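Local coordinates for biogenic amine-binding protein (Rhodnius prolixus, PDB 4GE1), which binds small biogenic amines such as tryptamine inside a salivary lipocalin barrel, probably sequestering serotonin and norepinephrine while the insect feeds on blood, at residues T10-N15 with G84-Y89; S71-F76 with N93-K98; Y136-R141 with L162-L167. One frame throughout, in Å; residues are numbered along the deposited sequence.

Contact 1. Residues T10-N15 with G84-Y89; sequences TVKDFN and GNNGKY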
loop_
_atom_site.group_PDB
_atom_site.type_symbol
_atom_site.label_atom_id
_atom_site.label_comp_id
_atom_site.label_asym_id
_atom_site.label_seq_id
_atom_site.Cartn_x
_atom_site.Cartn_y
_atom_site.Cartn_z
ATOM N N THR A 10 -12.593 -9.739 1.219
ATOM C CA THR A 10 -12.319 -8.415 0.664
ATOM C C THR A 10 -13.608 -7.647 0.372
ATOM O O THR A 10 -14.697 -8.217 0.409
ATOM C CB THR A 10 -11.552 -8.530 -0.661
ATOM O OG1 THR A 10 -12.301 -9.356 -1.563
ATOM C CG2 THR A 10 -10.195 -9.160 -0.444
ATOM N N VAL A 11 -13.464 -6.360 0.061
ATOM C CA VAL A 11 -14.599 -5.481 -0.205
ATOM C C VAL A 11 -15.381 -5.930 -1.430
ATOM O O VAL A 11 -14.802 -6.176 -2.487
ATOM C CB VAL A 11 -14.143 -4.025 -0.465
ATOM C CG1 VAL A 11 -15.338 -3.095 -0.482
ATOM C CG2 VAL A 11 -13.136 -3.579 0.573
ATOM N N LYS A 12 -16.699 -6.026 -1.285
ATOM C CA LYS A 12 -17.568 -6.353 -2.410
ATOM C C LYS A 12 -17.905 -5.095 -3.196
ATOM O O LYS A 12 -18.009 -4.009 -2.630
ATOM C CB LYS A 12 -18.858 -7.010 -1.922
ATOM C CG LYS A 12 -19.040 -8.441 -2.392
ATOM C CD LYS A 12 -20.511 -8.827 -2.435
ATOM C CE LYS A 12 -21.173 -8.690 -1.071
ATOM N NZ LYS A 12 -22.589 -9.156 -1.098
ATOM N N ASP A 13 -18.081 -5.246 -4.505
ATOM C CA ASP A 13 -18.400 -4.110 -5.369
ATOM C C ASP A 13 -17.357 -2.993 -5.232
ATOM O O ASP A 13 -17.665 -1.878 -4.809
ATOM C CB ASP A 13 -19.807 -3.591 -5.073
ATOM C CG ASP A 13 -20.841 -4.708 -5.019
ATOM O OD1 ASP A 13 -21.364 -5.099 -6.088
ATOM O OD2 ASP A 13 -21.126 -5.196 -3.905
ATOM N N PHE A 14 -16.122 -3.315 -5.599
ATOM C CA PHE A 14 -15.003 -2.383 -5.506
ATOM C C PHE A 14 -15.090 -1.334 -6.611
ATOM O O PHE A 14 -15.058 -1.666 -7.799
ATOM C CB PHE A 14 -13.692 -3.166 -5.615
ATOM C CG PHE A 14 -12.484 -2.439 -5.082
ATOM C CD1 PHE A 14 -12.435 -2.008 -3.765
ATOM C CD2 PHE A 14 -11.381 -2.229 -5.888
ATOM C CE1 PHE A 14 -11.310 -1.356 -3.266
ATOM C CE2 PHE A 14 -10.247 -1.579 -5.395
ATOM C CZ PHE A 14 -10.215 -1.143 -4.082
ATOM N N ASN A 15 -15.218 -0.070 -6.218
ATOM C CA ASN A 15 -15.261 1.027 -7.182
ATOM C C ASN A 15 -13.854 1.527 -7.505
ATOM O O ASN A 15 -13.300 2.371 -6.800
ATOM C CB ASN A 15 -16.130 2.174 -6.663
ATOM C CG ASN A 15 -16.430 3.213 -7.737
ATOM O OD1 ASN A 15 -15.563 3.575 -8.536
ATOM N ND2 ASN A 15 -17.669 3.686 -7.766
ATOM N N GLY A 84 -13.199 -10.320 -10.166
ATOM C CA GLY A 84 -14.584 -9.936 -10.341
ATOM C C GLY A 84 -14.824 -8.534 -9.826
ATOM O O GLY A 84 -14.110 -7.603 -10.192
ATOM N N ASN A 85 -15.820 -8.387 -8.960
ATOM C CA ASN A 85 -16.180 -7.082 -8.419
ATOM C C ASN A 85 -15.514 -6.757 -7.079
ATOM O O ASN A 85 -15.763 -5.701 -6.493
ATOM C CB ASN A 85 -17.700 -6.980 -8.283
ATOM C CG ASN A 85 -18.266 -5.771 -8.998
ATOM O OD1 ASN A 85 -17.554 -5.074 -9.722
ATOM N ND2 ASN A 85 -19.557 -5.520 -8.806
ATOM N N ASN A 86 -14.661 -7.657 -6.600
ATOM C CA ASN A 86 -14.063 -7.495 -5.281
ATOM C C ASN A 86 -12.801 -6.644 -5.271
ATOM O O ASN A 86 -12.167 -6.434 -6.305
ATOM C CB ASN A 86 -13.762 -8.857 -4.656
ATOM C CG ASN A 86 -14.943 -9.794 -4.718
ATOM O OD1 ASN A 86 -16.004 -9.511 -4.159
ATOM N ND2 ASN A 86 -14.767 -10.923 -5.396
ATOM N N GLY A 87 -12.438 -6.168 -4.087
ATOM C CA GLY A 87 -11.228 -5.389 -3.916
ATOM C C GLY A 87 -10.024 -6.294 -3.764
ATOM O O GLY A 87 -9.357 -6.294 -2.726
ATOM N N LYS A 88 -9.739 -7.061 -4.808
ATOM C CA LYS A 88 -8.667 -8.048 -4.760
ATOM C C LYS A 88 -7.999 -8.188 -6.116
ATOM O O LYS A 88 -8.669 -8.362 -7.137
ATOM C CB LYS A 88 -9.221 -9.398 -4.315
ATOM C CG LYS A 88 -8.213 -10.531 -4.346
ATOM C CD LYS A 88 -8.812 -11.787 -3.724
ATOM C CE LYS A 88 -7.805 -12.927 -3.692
ATOM N NZ LYS A 88 -6.613 -12.620 -2.839
ATOM N N TYR A 89 -6.677 -8.114 -6.128
ATOM C CA TYR A 89 -5.947 -8.174 -7.384
ATOM C C TYR A 89 -4.505 -8.588 -7.179
ATOM O O TYR A 89 -3.997 -8.601 -6.059
ATOM C CB TYR A 89 -6.023 -6.831 -8.137
ATOM C CG TYR A 89 -5.380 -5.646 -7.433
ATOM C CD1 TYR A 89 -4.164 -5.127 -7.870
ATOM C CD2 TYR A 89 -5.998 -5.033 -6.350
ATOM C CE1 TYR A 89 -3.566 -4.039 -7.232
ATOM C CE2 TYR A 89 -5.405 -3.942 -5.704
ATOM C CZ TYR A 89 -4.196 -3.451 -6.154
ATOM O OH TYR A 89 -3.614 -2.376 -5.522
#
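Phe14 and Gly87 meet where the N-terminal loop 10-15, just ahead of helix 16-19, runs alongside the turn that leads into strand 88-96 of the lipocalin barrel. Backbone hydrogen bonds tie the two segments together. Phe14 N donates to Asn85 O at 2.6 Å, a nearly straight bond (177° at the hydrogen). Two residues further along the turn, Gly87 N reaches Val11 O at 2.9 Å. The same Val11 O also receives a CA-H...O contact from Asn86, whose CA lies 3.2 Å away. The segments therefore run past each other in opposite directions, Val11 beside Gly87 and Asp13 beside Asn85.

The main apolar contact is a CH-pi interaction. CG of Phe14 is anti to its backbone N (chi1 -160°), and the ring presents one face to Gly87 CA, 3.7 Å from the ring centroid. Gly87 centres an inverse gamma turn, and a beta carbon there would collide with Phe14 CD1. Beyond this pair the ring also meets Phe19, Phe20 and Phe82.

Side chains close the flanks. OG1 of Thr10 lies 3.5 Å from Asn86 CB, the two side chains crossing at about a right angle, while CG2 of Thr10 rests against CB of Lys88. At the exposed end Asn85 ND2 makes a weak bond to Asp13 OD1, with the amide and carboxylate planes 72° apart.

Backbone bonds thus set the alignment of the two segments, and the absence of a side chain at Gly87 lets the aromatic face sit directly on the main chain. The polar side-chain link, long and bent and hence weak, lies at the exposed edge of this closure beside one end of the barrel.

Contact 2. Residues S71-F76 with N93-K98; sequences SYDISF and NVIVEK. With TSS (2-(1H-indol-3-yl)ethanamine), chain E.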
loop_
_atom_site.group_PDB
_atom_site.type_symbol
_atom_site.label_atom_id
_atom_site.label_comp_id
_atom_site.label_asym_id
_atom_site.label_seq_id
_atom_site.Cartn_x
_atom_site.Cartn_y
_atom_site.Cartn_z
ATOM N N SER A 71 13.175 4.835 0.057
ATOM C CA SER A 71 13.133 3.761 -0.920
ATOM C C SER A 71 11.851 3.928 -1.727
ATOM O O SER A 71 10.866 4.470 -1.231
ATOM C CB SER A 71 13.149 2.396 -0.233
ATOM O OG SER A 71 11.920 2.183 0.434
ATOM N N TYR A 72 11.871 3.457 -2.966
ATOM C CA TYR A 72 10.747 3.641 -3.869
ATOM C C TYR A 72 10.365 2.313 -4.508
ATOM O O TYR A 72 11.224 1.472 -4.772
ATOM C CB TYR A 72 11.100 4.648 -4.965
ATOM C CG TYR A 72 11.688 5.943 -4.460
ATOM C CD1 TYR A 72 13.072 6.103 -4.343
ATOM C CD2 TYR A 72 10.870 7.010 -4.101
ATOM C CE1 TYR A 72 13.629 7.297 -3.880
ATOM C CE2 TYR A 72 11.416 8.212 -3.631
ATOM C CZ TYR A 72 12.794 8.347 -3.523
ATOM O OH TYR A 72 13.340 9.533 -3.074
ATOM N N ASP A 73 9.070 2.129 -4.744
ATOM C CA ASP A 73 8.587 0.969 -5.493
ATOM C C ASP A 73 7.317 1.314 -6.261
ATOM O O ASP A 73 6.649 2.312 -5.971
ATOM C CB ASP A 73 8.416 -0.290 -4.605
ATOM C CG ASP A 73 7.464 -0.085 -3.446
ATOM O OD1 ASP A 73 7.937 0.303 -2.355
ATOM O OD2 ASP A 73 6.246 -0.348 -3.606
ATOM N N ILE A 74 7.007 0.510 -7.269
ATOM C CA ILE A 74 5.861 0.806 -8.117
ATOM C C ILE A 74 5.084 -0.455 -8.410
ATOM O O ILE A 74 5.661 -1.462 -8.822
ATOM C CB ILE A 74 6.295 1.424 -9.459
ATOM C CG1 ILE A 74 7.244 2.609 -9.223
ATOM C CG2 ILE A 74 5.069 1.837 -10.274
ATOM C CD1 ILE A 74 7.894 3.143 -10.503
ATOM N N SER A 75 3.774 -0.393 -8.207
ATOM C CA SER A 75 2.909 -1.502 -8.584
ATOM C C SER A 75 2.256 -1.242 -9.927
ATOM O O SER A 75 1.697 -0.161 -10.161
ATOM C CB SER A 75 1.829 -1.739 -7.535
ATOM O OG SER A 75 2.396 -2.178 -6.325
ATOM N N PHE A 76 2.325 -2.240 -10.803
ATOM C CA PHE A 76 1.658 -2.178 -12.096
ATOM C C PHE A 76 0.609 -3.279 -12.149
ATOM O O PHE A 76 0.906 -4.443 -11.853
ATOM C CB PHE A 76 2.646 -2.412 -13.237
ATOM C CG PHE A 76 3.828 -1.491 -13.225
ATOM C CD1 PHE A 76 4.936 -1.774 -12.441
ATOM C CD2 PHE A 76 3.847 -0.358 -14.026
ATOM C CE1 PHE A 76 6.041 -0.932 -12.441
ATOM C CE2 PHE A 76 4.943 0.493 -14.033
ATOM C CZ PHE A 76 6.044 0.207 -13.237
ATOM N N ASN A 93 5.164 -5.750 -8.615
ATOM C CA ASN A 93 5.733 -4.622 -7.891
ATOM C C ASN A 93 7.236 -4.574 -8.102
ATOM O O ASN A 93 7.937 -5.576 -7.936
ATOM C CB ASN A 93 5.356 -4.654 -6.407
ATOM C CG ASN A 93 5.957 -3.486 -5.620
ATOM O OD1 ASN A 93 7.070 -3.579 -5.117
ATOM N ND2 ASN A 93 5.215 -2.394 -5.510
ATOM N N VAL A 94 7.711 -3.405 -8.511
ATOM C CA VAL A 94 9.106 -3.216 -8.860
ATOM C C VAL A 94 9.759 -2.238 -7.894
ATOM O O VAL A 94 9.293 -1.108 -7.725
ATOM C CB VAL A 94 9.236 -2.682 -10.300
ATOM C CG1 VAL A 94 10.688 -2.717 -10.758
ATOM C CG2 VAL A 94 8.362 -3.498 -11.241
ATOM N N ILE A 95 10.826 -2.686 -7.239
ATOM C CA ILE A 95 11.602 -1.816 -6.367
ATOM C C ILE A 95 12.542 -1.042 -7.277
ATOM O O ILE A 95 13.288 -1.646 -8.049
ATOM C CB ILE A 95 12.436 -2.626 -5.355
ATOM C CG1 ILE A 95 11.568 -3.660 -4.632
ATOM C CG2 ILE A 95 13.147 -1.710 -4.372
ATOM C CD1 ILE A 95 10.416 -3.064 -3.863
ATOM N N VAL A 96 12.502 0.285 -7.199
ATOM C CA VAL A 96 13.281 1.112 -8.113
ATOM C C VAL A 96 14.102 2.209 -7.431
ATOM O O VAL A 96 13.804 2.639 -6.317
ATOM C CB VAL A 96 12.370 1.784 -9.150
ATOM C CG1 VAL A 96 11.564 0.732 -9.898
ATOM C CG2 VAL A 96 11.449 2.771 -8.468
ATOM N N GLU A 97 15.146 2.647 -8.126
ATOM C CA GLU A 97 15.883 3.848 -7.760
ATOM C C GLU A 97 15.010 5.077 -7.990
ATOM O O GLU A 97 13.964 5.001 -8.647
ATOM C CB GLU A 97 17.139 3.982 -8.620
ATOM C CG GLU A 97 18.101 2.806 -8.543
ATOM C CD GLU A 97 18.874 2.779 -7.244
ATOM O OE1 GLU A 97 18.661 3.680 -6.402
ATOM O OE2 GLU A 97 19.701 1.860 -7.062
ATOM N N LYS A 98 15.460 6.211 -7.465
ATOM C CA LYS A 98 14.742 7.470 -7.602
ATOM C C LYS A 98 14.414 7.771 -9.059
ATOM O O LYS A 98 13.362 8.333 -9.353
ATOM C CB LYS A 98 15.575 8.609 -7.008
ATOM C CG LYS A 98 14.846 9.936 -6.902
ATOM C CD LYS A 98 15.514 10.845 -5.877
ATOM C CE LYS A 98 16.094 12.087 -6.529
ATOM N NZ LYS A 98 16.607 13.044 -5.511
HETATM N N1 TSS E . 4.557 -0.719 -1.552
HETATM C CA TSS E . 4.572 -2.122 -1.219
HETATM C CB TSS E . 3.634 -2.577 -0.144
HETATM C CG TSS E . 2.283 -1.937 -0.081
HETATM C CD1 TSS E . 1.826 -1.067 0.899
HETATM N NE1 TSS E . 0.553 -0.716 0.621
HETATM C CE2 TSS E . 0.152 -1.334 -0.546
HETATM C CD2 TSS E . 1.199 -2.098 -0.998
HETATM C CZ2 TSS E . -1.070 -1.289 -1.271
HETATM C CH2 TSS E . -1.215 -2.034 -2.438
HETATM C CZ3 TSS E . -0.149 -2.812 -2.896
HETATM C CE3 TSS E . 1.056 -2.850 -2.187
HETATM O O HOH W 1 14.357 2.336 -3.893
#
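Asp73 OD2 is gripped by two donors: the amine N1 of tryptamine at 2.7 Å and Asn93 ND2 at 3.0 Å. Asp73 and Asn93 both lie on the ligand-facing side of an antiparallel beta hairpin of the lipocalin barrel, formed by strands 69-78 and 88-96. Asn93 approaches OD2 from the anti side, somewhat out of the carboxylate plane. Its ND2 also donates to Ser75 OG at 2.9 Å, with both acceptors close to the amide plane; using two N-H groups in this way fixes the rotation of the amide. Asn62 holds Asp73 OD1, and Arg106, itself a pocket residue, holds Asn93 OD1, so both side chains of the amine site have further partners. A carboxylate this close to the amine would be expected to stabilise its protonated form.

Ile74 and Val94 form a hydrogen-bonded pair: Ile74 N donates to Val94 O and Val94 N to Ile74 O, each at 2.8 Å. On their face of the sheet, turned from the amine, CD1 of Ile74 touches Val96 CG2, and Val94 CG2 lies at the edge of the Phe76 ring. Tyr72 runs side by side with Lys98, its hydroxyl bonded to Asp180. Where the hairpin ends, a water accepts from Tyr72 N at 2.9 Å and donates to Val96 O.

Contact 3. Residues Y136-R141 with L162-L167; sequences YAVQSR and LKLSGL. With TSS (2-(1H-indol-3-yl)ethanamine), chain E.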
loop_
_atom_site.group_PDB
_atom_site.type_symbol
_atom_site.label_atom_id
_atom_site.label_comp_id
_atom_site.label_asym_id
_atom_site.label_seq_id
_atom_site.Cartn_x
_atom_site.Cartn_y
_atom_site.Cartn_z
ATOM N N TYR A 136 -0.125 -6.171 6.884
ATOM C CA TYR A 136 -1.451 -5.636 7.164
ATOM C C TYR A 136 -1.311 -4.134 7.392
ATOM O O TYR A 136 -0.551 -3.701 8.263
ATOM C CB TYR A 136 -2.049 -6.290 8.409
ATOM C CG TYR A 136 -2.543 -7.701 8.205
ATOM C CD1 TYR A 136 -3.799 -7.945 7.666
ATOM C CD2 TYR A 136 -1.760 -8.790 8.569
ATOM C CE1 TYR A 136 -4.260 -9.233 7.488
ATOM C CE2 TYR A 136 -2.213 -10.083 8.399
ATOM C CZ TYR A 136 -3.464 -10.298 7.860
ATOM O OH TYR A 136 -3.912 -11.582 7.686
ATOM N N ALA A 137 -2.032 -3.334 6.616
ATOM C CA ALA A 137 -1.844 -1.885 6.674
ATOM C C ALA A 137 -3.140 -1.090 6.793
ATOM O O ALA A 137 -4.118 -1.361 6.093
ATOM C CB ALA A 137 -1.040 -1.399 5.455
ATOM N N VAL A 138 -3.126 -0.103 7.686
ATOM C CA VAL A 138 -4.153 0.929 7.715
ATOM C C VAL A 138 -3.683 2.147 6.911
ATOM O O VAL A 138 -2.545 2.615 7.060
ATOM C CB VAL A 138 -4.522 1.329 9.151
ATOM C CG1 VAL A 138 -5.444 2.538 9.147
ATOM C CG2 VAL A 138 -5.182 0.151 9.866
ATOM N N GLN A 139 -4.559 2.638 6.045
ATOM C CA GLN A 139 -4.213 3.702 5.106
ATOM C C GLN A 139 -5.235 4.839 5.165
ATOM O O GLN A 139 -6.431 4.611 5.348
ATOM C CB GLN A 139 -4.076 3.128 3.688
ATOM C CG GLN A 139 -3.138 1.911 3.640
ATOM C CD GLN A 139 -2.998 1.301 2.255
ATOM O OE1 GLN A 139 -1.927 0.824 1.883
ATOM N NE2 GLN A 139 -4.081 1.299 1.491
ATOM N N SER A 140 -4.752 6.068 5.041
ATOM C CA SER A 140 -5.604 7.237 5.193
ATOM C C SER A 140 -5.370 8.207 4.038
ATOM O O SER A 140 -4.307 8.205 3.419
ATOM C CB SER A 140 -5.316 7.920 6.529
ATOM O OG SER A 140 -6.072 9.115 6.687
ATOM N N ARG A 141 -6.376 9.015 3.736
ATOM C CA ARG A 141 -6.234 10.057 2.728
ATOM C C ARG A 141 -5.455 11.225 3.323
ATOM O O ARG A 141 -4.911 12.054 2.594
ATOM C CB ARG A 141 -7.604 10.522 2.228
ATOM C CG ARG A 141 -8.350 9.487 1.375
ATOM C CD ARG A 141 -7.553 9.069 0.137
ATOM N NE ARG A 141 -8.403 8.451 -0.880
ATOM C CZ ARG A 141 -7.965 7.991 -2.050
ATOM N NH1 ARG A 141 -6.680 8.066 -2.355
ATOM N NH2 ARG A 141 -8.820 7.458 -2.922
ATOM N N LEU A 162 -6.938 -8.743 14.297
ATOM C CA LEU A 162 -6.018 -7.688 14.704
ATOM C C LEU A 162 -6.694 -6.539 15.444
ATOM O O LEU A 162 -7.902 -6.336 15.344
ATOM C CB LEU A 162 -5.239 -7.154 13.499
ATOM C CG LEU A 162 -4.240 -8.125 12.871
ATOM C CD1 LEU A 162 -3.448 -7.457 11.748
ATOM C CD2 LEU A 162 -3.305 -8.673 13.930
ATOM N N LYS A 163 -5.891 -5.804 16.204
ATOM C CA LYS A 163 -6.350 -4.596 16.871
ATOM C C LYS A 163 -5.368 -3.474 16.571
ATOM O O LYS A 163 -4.160 -3.706 16.486
ATOM C CB LYS A 163 -6.458 -4.823 18.378
ATOM C CG LYS A 163 -7.562 -5.803 18.764
ATOM C CD LYS A 163 -7.651 -6.018 20.266
ATOM C CE LYS A 163 -6.613 -7.016 20.762
ATOM N NZ LYS A 163 -6.942 -7.493 22.145
ATOM N N LEU A 164 -5.889 -2.264 16.400
ATOM C CA LEU A 164 -5.052 -1.120 16.064
ATOM C C LEU A 164 -3.792 -1.068 16.930
ATOM O O LEU A 164 -2.677 -0.963 16.410
ATOM C CB LEU A 164 -5.840 0.179 16.210
ATOM C CG LEU A 164 -5.133 1.415 15.656
ATOM C CD1 LEU A 164 -4.992 1.317 14.138
ATOM C CD2 LEU A 164 -5.894 2.666 16.046
ATOM N N SER A 165 -3.977 -1.157 18.248
ATOM C CA SER A 165 -2.861 -1.123 19.191
ATOM C C SER A 165 -1.918 -2.308 18.973
ATOM O O SER A 165 -0.826 -2.356 19.540
ATOM C CB SER A 165 -3.358 -1.063 20.642
ATOM O OG SER A 165 -4.091 -2.224 21.005
ATOM N N GLY A 166 -2.341 -3.251 18.135
ATOM C CA GLY A 166 -1.499 -4.367 17.737
ATOM C C GLY A 166 -0.597 -4.093 16.534
ATOM O O GLY A 166 0.215 -4.941 16.157
ATOM N N LEU A 167 -0.733 -2.919 15.921
ATOM C CA LEU A 167 0.141 -2.563 14.807
ATOM C C LEU A 167 1.167 -1.532 15.242
ATOM O O LEU A 167 0.988 -0.846 16.252
ATOM C CB LEU A 167 -0.664 -2.013 13.621
ATOM C CG LEU A 167 -1.967 -2.718 13.244
ATOM C CD1 LEU A 167 -2.528 -2.120 11.978
ATOM C CD2 LEU A 167 -1.751 -4.206 13.073
HETATM N N1 TSS E . 4.557 -0.719 -1.552
HETATM C CA TSS E . 4.572 -2.122 -1.219
HETATM C CB TSS E . 3.634 -2.577 -0.144
HETATM C CG TSS E . 2.283 -1.937 -0.081
HETATM C CD1 TSS E . 1.826 -1.067 0.899
HETATM N NE1 TSS E . 0.553 -0.716 0.621
HETATM C CE2 TSS E . 0.152 -1.334 -0.546
HETATM C CD2 TSS E . 1.199 -2.098 -0.998
HETATM C CZ2 TSS E . -1.070 -1.289 -1.271
HETATM C CH2 TSS E . -1.215 -2.034 -2.438
HETATM C CZ3 TSS E . -0.149 -2.812 -2.896
HETATM C CE3 TSS E . 1.056 -2.850 -2.187
#
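The outer wall of the lipocalin barrel meets the loop following helix 150-159 in this contact, while the inward side of the same strand, 130-140, belongs to the tryptamine pocket. The outward packing is wholly apolar. CD1 of Leu162 lies over one face of the Tyr136 ring as a CH-pi contact, 4.0 Å from the centroid and shifted toward the CG side, where Tyr136 CG is 3.7 Å from Leu162 CD1. The two side chains cross at about a right angle.

Two residues along the strand, CG2 of Val138 serves both remaining leucines: Leu167 CD1 at 4.1 Å and, more loosely, Leu164 CD1 at 4.4 Å. The 3-10 turn 164-166, with Leu167 N bonded to Leu164 O, brings the two leucines to the same methyl. Leu157 of the helix also touches Val138, Leu164 and Leu167, joining the helix and the loop to the barrel wall.

On the ligand side, Gln139 extends from the strand, with CD anti to CA (chi2 179°). Ser121 and Tyr112 hold its NE2, which steadies the amide, and its OE1 accepts the indole N-H of tryptamine, NE1, at 3.2 Å.

All three contacts reach the same antiparallel barrel sheet. Contacts 1 and 2 share strand 88-96, the first at its beginning and the second at its far end, with centres about 24 Å apart; their segments alternate along the chain, tying the N-terminal loop to the strand that completes the 69-78/88-96 hairpin. Contact 3 follows both in sequence, on strand 130-140. Contacts 2 and 3 lie on opposite sides of the chain's centre, their centres about 23 Å apart, yet both touch tryptamine: contact 2 binds its amine and contact 3 its indole nitrogen. Tryptamine is thus held at both its nitrogens, from opposite sides of the chain's centre, while contact 1 contributes Tyr89 to the pocket.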